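Local coordinates for protein glycerate dehydrogenase (Bacillus sp. 5mfcol3.1, PDB 6P2I) that probably reduces acyclic imino acids supplied in situ by a partner oxidase, using NADPH, and is captured here with the cofactor and D-arginine, at residues E27-F32 with I39-S44; E58-I63 with K85-M90; R65-I70 with E295-Q300. All blocks are in the same frame, centred on the assembly; numbering follows the deposited sequence.

How the interactions relate
All three interactions lie in the domain built on the parallel sheet ordered 25-28, 2-5, 47-50, 68-71, 90-92, each about 25 Å from the centre of the chain, with their own centres 15 to 16 Å apart. Interactions 1 and 2 join where Leu42 CD1 packs on Ile63 CD1 (3.7 Å). Interactions 1 and 3 meet where Leu42 O lies 3.3 Å from Leu66 CB. Interactions 2 and 3 are bonded directly, Lys67 NZ reaching Glu88 O at 2.8 Å. Strands 47-50 and 68-71 lead straight into Glu51 and into Ile72, Thr73, Thr74 and Ser75 of the D-arginine pocket, which none of the residues in contact here line themselves.

Interaction 1: residues E27-F32 with I39-S44; sequences EVFYDF and INRLSS
Arg41, reaching out from helix 35-43, meets Phe29 with its face and Asp31 with its edge. The chain from CG to NE is extended, which carries the guanidinium back onto the loop joining strand 25-28 to helix 35-43, tying together one beta-alpha unit at the edge of the flavodoxin-like sheet. There it lies flat on the Phe29 ring: the planes differ by only 11°, the centres are 3.7 Å apart, and the nearest atoms are Arg41 CZ and Phe29 CD1 at 3.3 Å. The overlap extends back along the side chain, because Arg41 CD sits 3.8 Å from the ring centroid, close to the normal, as a CH-pi contact. Cation-pi and aliphatic packing therefore share one ring face.

Asp31 closes the end of the group. Its chi1 of 61° wedges CG between the backbone N and the carbonyl carbon, turning the carboxylate to face the arginine almost in the same plane. The grip is end-on and twofold: Arg41 NH1 donates to Asp31 OD1 at 2.7 Å and Arg41 NH2 to Asp31 OD2 at 2.9 Å, both at 164° and both to syn lone pairs. Arg41 NH1 also donates to Ile6 O, beyond strand 2-5.

With its rotation fixed by the paired bonds and its tilt by the stack, the buried guanidinium has its charge balanced locally, consistent with a persistently ionised arginine.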
loop_
_atom_site.group_PDB
_atom_site.type_symbol
_atom_site.label_atom_id
_atom_site.label_comp_id
_atom_site.label_asym_id
_atom_site.label_seq_id
_atom_site.Cartn_x
_atom_site.Cartn_y
_atom_site.Cartn_z
ATOM N N GLU A 27 -26.571 2.754 -29.680
ATOM C CA GLU A 27 -26.061 4.094 -29.945
ATOM C C GLU A 27 -25.300 4.567 -28.721
ATOM O O GLU A 27 -25.755 4.376 -27.595
ATOM C CB GLU A 27 -27.179 5.088 -30.269
ATOM C CG GLU A 27 -26.670 6.501 -30.578
ATOM C CD GLU A 27 -27.762 7.421 -31.108
ATOM O OE1 GLU A 27 -28.958 7.191 -30.810
ATOM O OE2 GLU A 27 -27.419 8.372 -31.841
ATOM N N VAL A 28 -24.142 5.180 -28.945
ATOM C CA VAL A 28 -23.277 5.649 -27.870
ATOM C C VAL A 28 -23.009 7.126 -28.087
ATOM O O VAL A 28 -22.675 7.540 -29.201
ATOM C CB VAL A 28 -21.954 4.871 -27.838
ATOM C CG1 VAL A 28 -21.108 5.315 -26.648
ATOM C CG2 VAL A 28 -22.221 3.386 -27.790
ATOM N N PHE A 29 -23.130 7.914 -27.022
ATOM C CA PHE A 29 -22.841 9.342 -27.052
ATOM C C PHE A 29 -21.558 9.610 -26.287
ATOM O O PHE A 29 -21.448 9.253 -25.110
ATOM C CB PHE A 29 -23.980 10.154 -26.442
ATOM C CG PHE A 29 -25.217 10.169 -27.287
ATOM C CD1 PHE A 29 -25.403 11.154 -28.244
ATOM C CD2 PHE A 29 -26.191 9.199 -27.127
ATOM C CE1 PHE A 29 -26.547 11.178 -29.033
ATOM C CE2 PHE A 29 -27.337 9.214 -27.908
ATOM C CZ PHE A 29 -27.515 10.208 -28.865
ATOM N N TYR A 30 -20.605 10.261 -26.942
ATOM C CA TYR A 30 -19.316 10.523 -26.301
ATOM C C TYR A 30 -19.246 11.953 -25.779
ATOM O O TYR A 30 -18.338 12.715 -26.092
ATOM C CB TYR A 30 -18.184 10.224 -27.273
ATOM C CG TYR A 30 -18.122 8.765 -27.669
ATOM C CD1 TYR A 30 -18.865 8.277 -28.746
ATOM C CD2 TYR A 30 -17.340 7.874 -26.953
ATOM C CE1 TYR A 30 -18.804 6.935 -29.100
ATOM C CE2 TYR A 30 -17.282 6.543 -27.293
ATOM C CZ TYR A 30 -18.003 6.079 -28.364
ATOM O OH TYR A 30 -17.928 4.741 -28.691
ATOM N N ASP A 31 -20.233 12.330 -24.973
ATOM C CA ASP A 31 -20.305 13.671 -24.419
ATOM C C ASP A 31 -21.011 13.594 -23.076
ATOM O O ASP A 31 -21.412 12.518 -22.623
ATOM C CB ASP A 31 -21.012 14.635 -25.378
ATOM C CG ASP A 31 -22.457 14.227 -25.684
ATOM O OD1 ASP A 31 -23.033 13.397 -24.948
ATOM O OD2 ASP A 31 -23.022 14.747 -26.669
ATOM N N PHE A 32 -21.149 14.745 -22.435
ATOM C CA PHE A 32 -21.992 14.870 -21.256
ATOM C C PHE A 32 -23.241 15.616 -21.684
ATOM O O PHE A 32 -23.148 16.796 -22.061
ATOM C CB PHE A 32 -21.275 15.623 -20.135
ATOM C CG PHE A 32 -19.997 14.968 -19.694
ATOM C CD1 PHE A 32 -20.018 13.761 -19.019
ATOM C CD2 PHE A 32 -18.776 15.566 -19.961
ATOM C CE1 PHE A 32 -18.841 13.154 -18.622
ATOM C CE2 PHE A 32 -17.593 14.960 -19.571
ATOM C CZ PHE A 32 -17.628 13.759 -18.897
ATOM N N ILE A 39 -32.972 13.851 -21.313
ATOM C CA ILE A 39 -34.367 13.427 -21.403
ATOM C C ILE A 39 -34.669 12.897 -22.798
ATOM O O ILE A 39 -35.350 11.873 -22.955
ATOM C CB ILE A 39 -35.308 14.585 -21.025
ATOM C CG1 ILE A 39 -35.189 14.889 -19.528
ATOM C CG2 ILE A 39 -36.735 14.244 -21.403
ATOM C CD1 ILE A 39 -35.861 16.183 -19.120
ATOM N N ASN A 40 -34.153 13.571 -23.832
ATOM C CA ASN A 40 -34.415 13.134 -25.198
ATOM C C ASN A 40 -33.780 11.777 -25.476
ATOM O O ASN A 40 -34.413 10.903 -26.085
ATOM C CB ASN A 40 -33.909 14.170 -26.200
ATOM C CG ASN A 40 -34.385 13.887 -27.612
ATOM O OD1 ASN A 40 -33.634 13.380 -28.446
ATOM N ND2 ASN A 40 -35.649 14.200 -27.882
ATOM N N ARG A 41 -32.529 11.582 -25.047
ATOM C CA ARG A 41 -31.879 10.296 -25.268
ATOM C C ARG A 41 -32.583 9.200 -24.493
ATOM O O ARG A 41 -32.781 8.096 -25.013
ATOM C CB ARG A 41 -30.403 10.368 -24.878
ATOM C CG ARG A 41 -29.599 11.284 -25.779
ATOM C CD ARG A 41 -28.272 11.679 -25.150
ATOM N NE ARG A 41 -27.616 12.697 -25.969
ATOM C CZ ARG A 41 -26.365 13.113 -25.787
ATOM N NH1 ARG A 41 -25.610 12.591 -24.812
ATOM N NH2 ARG A 41 -25.863 14.048 -26.587
ATOM N N LEU A 42 -32.979 9.492 -23.250
ATOM C CA LEU A 42 -33.691 8.496 -22.459
ATOM C C LEU A 42 -35.048 8.161 -23.069
ATOM O O LEU A 42 -35.493 7.011 -22.987
ATOM C CB LEU A 42 -33.852 8.990 -21.019
ATOM C CG LEU A 42 -32.526 9.006 -20.242
ATOM C CD1 LEU A 42 -32.621 9.913 -19.012
ATOM C CD2 LEU A 42 -32.076 7.597 -19.843
ATOM N N SER A 43 -35.707 9.135 -23.686
ATOM C CA SER A 43 -37.028 8.909 -24.258
ATOM C C SER A 43 -36.993 8.321 -25.664
ATOM O O SER A 43 -38.059 8.002 -26.211
ATOM C CB SER A 43 -37.820 10.221 -24.284
ATOM O OG SER A 43 -37.973 10.748 -22.980
ATOM N N SER A 44 -35.810 8.159 -26.254
ATOM C CA SER A 44 -35.678 7.643 -27.608
ATOM C C SER A 44 -35.145 6.216 -27.630
ATOM O O SER A 44 -34.738 5.723 -28.687
ATOM C CB SER A 44 -34.780 8.565 -28.432
ATOM O OG SER A 44 -35.306 9.885 -28.448
#

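Interaction 2: residues E58-I63 with K85-M90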
loop_
_atom_site.group_PDB
_atom_site.type_symbol
_atom_site.label_atom_id
_atom_site.label_comp_id
_atom_site.label_asym_id
_atom_site.label_seq_id
_atom_site.Cartn_x
_atom_site.Cartn_y
_atom_site.Cartn_z
ATOM N N GLU A 58 -37.907 15.010 -11.625
ATOM C CA GLU A 58 -38.446 15.974 -12.582
ATOM C C GLU A 58 -38.170 15.539 -14.017
ATOM O O GLU A 58 -39.014 15.723 -14.905
ATOM C CB GLU A 58 -37.850 17.356 -12.318
ATOM C CG GLU A 58 -38.305 18.012 -11.014
ATOM C CD GLU A 58 -37.679 17.385 -9.770
ATOM O OE1 GLU A 58 -38.279 17.508 -8.683
ATOM O OE2 GLU A 58 -36.600 16.759 -9.874
ATOM N N MET A 59 -36.986 14.963 -14.257
ATOM C CA MET A 59 -36.648 14.409 -15.567
ATOM C C MET A 59 -37.476 13.172 -15.886
ATOM O O MET A 59 -37.968 13.021 -17.008
ATOM C CB MET A 59 -35.157 14.057 -15.626
ATOM C CG MET A 59 -34.231 15.251 -15.644
ATOM S SD MET A 59 -32.536 14.808 -15.263
ATOM C CE MET A 59 -32.126 13.797 -16.688
ATOM N N ILE A 60 -37.617 12.264 -14.917
ATOM C CA ILE A 60 -38.299 10.996 -15.165
ATOM C C ILE A 60 -39.764 11.220 -15.508
ATOM O O ILE A 60 -40.334 10.499 -16.339
ATOM C CB ILE A 60 -38.118 10.072 -13.940
ATOM C CG1 ILE A 60 -36.642 9.698 -13.780
ATOM C CG2 ILE A 60 -38.978 8.821 -14.055
ATOM C CD1 ILE A 60 -36.233 9.390 -12.358
ATOM N N GLU A 61 -40.394 12.234 -14.914
ATOM C CA GLU A 61 -41.777 12.538 -15.260
ATOM C C GLU A 61 -41.926 12.941 -16.723
ATOM O O GLU A 61 -43.018 12.802 -17.282
ATOM C CB GLU A 61 -42.306 13.632 -14.337
ATOM C CG GLU A 61 -42.217 13.251 -12.865
ATOM C CD GLU A 61 -42.878 14.252 -11.938
ATOM O OE1 GLU A 61 -42.750 15.470 -12.180
ATOM O OE2 GLU A 61 -43.533 13.812 -10.968
ATOM N N LYS A 62 -40.852 13.408 -17.361
ATOM C CA LYS A 62 -40.887 13.812 -18.762
ATOM C C LYS A 62 -40.428 12.715 -19.714
ATOM O O LYS A 62 -40.455 12.918 -20.932
ATOM C CB LYS A 62 -40.028 15.063 -18.965
ATOM C CG LYS A 62 -40.535 16.291 -18.212
ATOM C CD LYS A 62 -39.496 17.403 -18.184
ATOM C CE LYS A 62 -39.997 18.599 -17.391
ATOM N NZ LYS A 62 -38.934 19.621 -17.183
ATOM N N ILE A 63 -40.013 11.571 -19.198
ATOM C CA ILE A 63 -39.483 10.481 -20.007
ATOM C C ILE A 63 -40.626 9.607 -20.505
ATOM O O ILE A 63 -41.596 9.350 -19.784
ATOM C CB ILE A 63 -38.465 9.663 -19.190
ATOM C CG1 ILE A 63 -37.199 10.488 -18.960
ATOM C CG2 ILE A 63 -38.127 8.336 -19.882
ATOM C CD1 ILE A 63 -36.178 9.817 -18.068
ATOM N N LYS A 85 -39.049 3.529 -10.284
ATOM C CA LYS A 85 -40.006 2.496 -9.895
ATOM C C LYS A 85 -41.437 2.989 -10.059
ATOM O O LYS A 85 -42.288 2.282 -10.613
ATOM C CB LYS A 85 -39.757 2.064 -8.450
ATOM C CG LYS A 85 -40.625 0.906 -7.971
ATOM C CD LYS A 85 -40.332 -0.365 -8.759
ATOM C CE LYS A 85 -41.019 -1.580 -8.138
ATOM N NZ LYS A 85 -42.480 -1.383 -7.934
ATOM N N ASP A 86 -41.713 4.215 -9.610
ATOM C CA ASP A 86 -43.053 4.783 -9.724
ATOM C C ASP A 86 -43.484 4.992 -11.170
ATOM O O ASP A 86 -44.686 5.117 -11.434
ATOM C CB ASP A 86 -43.127 6.112 -8.967
ATOM C CG ASP A 86 -43.233 5.925 -7.465
ATOM O OD1 ASP A 86 -43.721 4.860 -7.033
ATOM O OD2 ASP A 86 -42.845 6.849 -6.717
ATOM N N ASN A 87 -42.539 5.049 -12.110
ATOM C CA ASN A 87 -42.853 5.208 -13.523
ATOM C C ASN A 87 -42.615 3.926 -14.314
ATOM O O ASN A 87 -42.487 3.974 -15.543
ATOM C CB ASN A 87 -42.050 6.363 -14.124
ATOM C CG ASN A 87 -42.642 7.718 -13.786
ATOM O OD1 ASN A 87 -43.368 8.308 -14.589
ATOM N ND2 ASN A 87 -42.324 8.228 -12.599
ATOM N N GLU A 88 -42.546 2.785 -13.626
ATOM C CA GLU A 88 -42.453 1.467 -14.256
ATOM C C GLU A 88 -41.206 1.335 -15.129
ATOM O O GLU A 88 -41.237 0.719 -16.196
ATOM C CB GLU A 88 -43.721 1.152 -15.053
ATOM C CG GLU A 88 -44.932 0.835 -14.180
ATOM C CD GLU A 88 -46.237 0.832 -14.958
ATOM O OE1 GLU A 88 -47.225 1.420 -14.466
ATOM O OE2 GLU A 88 -46.277 0.246 -16.061
ATOM N N ILE A 89 -40.096 1.910 -14.673
ATOM C CA ILE A 89 -38.805 1.769 -15.337
ATOM C C ILE A 89 -37.896 0.978 -14.412
ATOM O O ILE A 89 -37.641 1.394 -13.274
ATOM C CB ILE A 89 -38.186 3.128 -15.694
ATOM C CG1 ILE A 89 -39.124 3.894 -16.637
ATOM C CG2 ILE A 89 -36.803 2.931 -16.302
ATOM C CD1 ILE A 89 -38.610 5.261 -17.031
ATOM N N MET A 90 -37.413 -0.159 -14.902
ATOM C CA MET A 90 -36.567 -1.051 -14.122
ATOM C C MET A 90 -35.121 -0.571 -14.172
ATOM O O MET A 90 -34.682 0.034 -15.155
ATOM C CB MET A 90 -36.723 -2.477 -14.664
ATOM C CG MET A 90 -36.205 -3.618 -13.802
ATOM S SD MET A 90 -35.985 -5.108 -14.815
ATOM C CE MET A 90 -37.504 -5.952 -14.390
#
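The shortest backbone bond here, Lys62 N to Met59 O at 2.9 Å, winds the chain around Ile60, which packs against Asn87 of the facing segment. The site belongs to the flavodoxin-like domain of the D-2-hydroxyacid dehydrogenase family, where helices 57-60 and 81-86 occupy successive beta-alpha-beta crossovers, from strand 47-50 to 68-71 and on to 90-92. Both segments turn from helix toward strand. On one side a type I beta turn runs from Ile60 to Ile63, closed by Ile63 N to Ile60 O at 3.1 Å. On the other, a Schellman motif ends the helix: Glu88, with positive phi, donates its N-H to Lys85 O (N to O 3.1 Å), while Ile89 N returns to Leu84 O.

These turns bring two pairs of side chains together, with no hydrogen bond between the segments. Ile60 holds CG2 anti to its backbone nitrogen, and that methyl crosses the Asn87 side chain, 3.7 Å from Asn87 ND2 and 3.8 Å from Asn87 CG. It leans toward the nitrogen branch of the amide without depriving it of a partner, since Asn87 ND2 donates to Ser83 O in the preceding helical turn. The second pair is apolar: Ile89 is extended about chi2 (179°), which carries its terminal methyl toward the other segment, where Ile89 CD1 meets Ile63 CG2 at 4.2 Å.

Interaction 3: residues R65-I70 with E295-Q300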
loop_
_atom_site.group_PDB
_atom_site.type_symbol
_atom_site.label_atom_id
_atom_site.label_comp_id
_atom_site.label_asym_id
_atom_site.label_seq_id
_atom_site.Cartn_x
_atom_site.Cartn_y
_atom_site.Cartn_z
ATOM N N ARG A 65 -41.246 5.947 -23.292
ATOM C CA ARG A 65 -40.691 4.784 -23.989
ATOM C C ARG A 65 -39.746 3.942 -23.137
ATOM O O ARG A 65 -39.883 2.714 -23.100
ATOM C CB ARG A 65 -39.976 5.214 -25.272
ATOM C CG ARG A 65 -39.341 4.057 -26.014
ATOM C CD ARG A 65 -38.760 4.487 -27.349
ATOM N NE ARG A 65 -38.041 3.399 -28.008
ATOM C CZ ARG A 65 -37.463 3.507 -29.200
ATOM N NH1 ARG A 65 -37.518 4.658 -29.859
ATOM N NH2 ARG A 65 -36.833 2.469 -29.735
ATOM N N LEU A 66 -38.797 4.587 -22.455
ATOM C CA LEU A 66 -37.765 3.882 -21.694
ATOM C C LEU A 66 -38.358 2.826 -20.765
ATOM O O LEU A 66 -39.293 3.101 -20.013
ATOM C CB LEU A 66 -36.958 4.896 -20.874
ATOM C CG LEU A 66 -35.824 4.321 -20.019
ATOM C CD1 LEU A 66 -34.760 3.715 -20.917
ATOM C CD2 LEU A 66 -35.250 5.407 -19.126
ATOM N N LYS A 67 -37.784 1.617 -20.791
ATOM C CA LYS A 67 -38.238 0.554 -19.907
ATOM C C LYS A 67 -37.173 0.041 -18.953
ATOM O O LYS A 67 -37.530 -0.529 -17.916
ATOM C CB LYS A 67 -38.773 -0.637 -20.717
ATOM C CG LYS A 67 -40.091 -0.361 -21.450
ATOM C CD LYS A 67 -41.151 0.159 -20.495
ATOM C CE LYS A 67 -41.558 -0.917 -19.495
ATOM N NZ LYS A 67 -42.450 -0.391 -18.424
ATOM N N TYR A 68 -35.889 0.238 -19.253
ATOM C CA TYR A 68 -34.812 -0.393 -18.494
ATOM C C TYR A 68 -33.596 0.518 -18.504
ATOM O O TYR A 68 -33.126 0.922 -19.577
ATOM C CB TYR A 68 -34.470 -1.758 -19.085
ATOM C CG TYR A 68 -33.454 -2.581 -18.298
ATOM C CD1 TYR A 68 -33.413 -2.563 -16.902
ATOM C CD2 TYR A 68 -32.556 -3.397 -18.965
ATOM C CE1 TYR A 68 -32.466 -3.346 -16.200
ATOM C CE2 TYR A 68 -31.639 -4.169 -18.289
ATOM C CZ TYR A 68 -31.594 -4.147 -16.919
ATOM O OH TYR A 68 -30.652 -4.942 -16.294
ATOM N N LEU A 69 -33.108 0.852 -17.310
ATOM C CA LEU A 69 -31.931 1.689 -17.130
ATOM C C LEU A 69 -30.861 0.880 -16.423
ATOM O O LEU A 69 -31.135 0.258 -15.391
ATOM C CB LEU A 69 -32.262 2.937 -16.313
ATOM C CG LEU A 69 -31.099 3.872 -15.986
ATOM C CD1 LEU A 69 -30.547 4.497 -17.254
ATOM C CD2 LEU A 69 -31.544 4.957 -15.017
ATOM N N ILE A 70 -29.650 0.896 -16.979
ATOM C CA ILE A 70 -28.484 0.244 -16.391
ATOM C C ILE A 70 -27.487 1.327 -16.018
ATOM O O ILE A 70 -27.083 2.119 -16.881
ATOM C CB ILE A 70 -27.844 -0.754 -17.366
ATOM C CG1 ILE A 70 -28.849 -1.838 -17.768
ATOM C CG2 ILE A 70 -26.540 -1.332 -16.772
ATOM C CD1 ILE A 70 -28.445 -2.593 -19.017
ATOM N N GLU A 295 -28.436 -9.136 -21.660
ATOM C CA GLU A 295 -28.880 -10.472 -22.045
ATOM C C GLU A 295 -29.976 -10.975 -21.115
ATOM O O GLU A 295 -31.005 -11.493 -21.569
ATOM C CB GLU A 295 -27.690 -11.439 -22.044
ATOM N N SER A 296 -29.775 -10.821 -19.802
ATOM C CA SER A 296 -30.728 -11.363 -18.837
ATOM C C SER A 296 -32.065 -10.643 -18.924
ATOM O O SER A 296 -33.122 -11.258 -18.751
ATOM C CB SER A 296 -30.160 -11.256 -17.421
ATOM O OG SER A 296 -28.985 -12.041 -17.286
ATOM N N TYR A 297 -32.035 -9.339 -19.190
ATOM C CA TYR A 297 -33.281 -8.600 -19.355
ATOM C C TYR A 297 -34.030 -9.077 -20.588
ATOM O O TYR A 297 -35.248 -9.291 -20.545
ATOM C CB TYR A 297 -32.984 -7.107 -19.450
ATOM C CG TYR A 297 -34.191 -6.250 -19.692
ATOM C CD1 TYR A 297 -34.986 -5.816 -18.640
ATOM C CD2 TYR A 297 -34.538 -5.856 -20.984
ATOM C CE1 TYR A 297 -36.103 -5.013 -18.872
ATOM C CE2 TYR A 297 -35.645 -5.071 -21.214
ATOM C CZ TYR A 297 -36.424 -4.650 -20.157
ATOM O OH TYR A 297 -37.531 -3.852 -20.398
ATOM N N LEU A 298 -33.312 -9.273 -21.691
ATOM C CA LEU A 298 -33.970 -9.751 -22.898
ATOM C C LEU A 298 -34.501 -11.166 -22.723
ATOM O O LEU A 298 -35.496 -11.537 -23.364
ATOM C CB LEU A 298 -33.008 -9.650 -24.079
ATOM C CG LEU A 298 -32.765 -8.169 -24.414
ATOM C CD1 LEU A 298 -31.738 -7.985 -25.521
ATOM C CD2 LEU A 298 -34.086 -7.497 -24.792
ATOM N N ALA A 299 -33.874 -11.956 -21.852
ATOM C CA ALA A 299 -34.346 -13.294 -21.520
ATOM C C ALA A 299 -35.524 -13.284 -20.553
ATOM O O ALA A 299 -36.007 -14.362 -20.185
ATOM C CB ALA A 299 -33.197 -14.124 -20.927
ATOM N N GLN A 300 -35.995 -12.101 -20.146
ATOM C CA GLN A 300 -37.069 -11.944 -19.159
ATOM C C GLN A 300 -36.696 -12.567 -17.818
ATOM O O GLN A 300 -37.556 -13.043 -17.075
ATOM C CB GLN A 300 -38.406 -12.511 -19.652
ATOM C CG GLN A 300 -38.818 -12.085 -21.053
ATOM C CD GLN A 300 -39.969 -12.915 -21.571
ATOM O OE1 GLN A 300 -39.765 -13.980 -22.155
ATOM N NE2 GLN A 300 -41.192 -12.435 -21.356
HETATM O O HOH W 1 -39.238 -3.072 -17.681
#
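An offset stack of two tyrosines, Tyr68 and Tyr297, fastens the start of strand 68-71 to the C-terminal end of helix 280-298. The ring planes are 10° apart and the centroids 4.2 Å apart. Displacement sets the closest approach at Tyr68 CD2 to Tyr297 CG, 3.4 Å, with each ring lying toward the rim of the other. The side chains run past each other in opposite directions, so Tyr68 CB comes over the hydroxyl-side half of the Tyr297 ring as a CH-pi donor, 3.9 Å from that ring's centroid. Both residues carry CG anti to the backbone nitrogen (chi1 -174° in Tyr68, 177° in Tyr297), the rotamers that send the two rings out to meet.

Ile70 CG1 lies on the opposite face of the Tyr68 ring, which is thereby sandwiched, and Tyr68 OH hydrogen-bonds to Ser92 OG. At the other phenol, Tyr297 OH touches Lys67 CB at 3.5 Å. A water in the plane of the Tyr297 ring donates to Lys67 O at 3.1 Å and makes a weak bond to Tyr297 OH at 3.3 Å, a loose polar bridge beside the stack.

Just beyond, a Schellman motif at Gln300 ends the helix, with Gln300 N bonded to Tyr297 O at 2.9 Å. A late helix of the chain packed on an interior strand of the N-terminal parallel sheet fits the flavodoxin-like domain of D-2-hydroxyacid dehydrogenases.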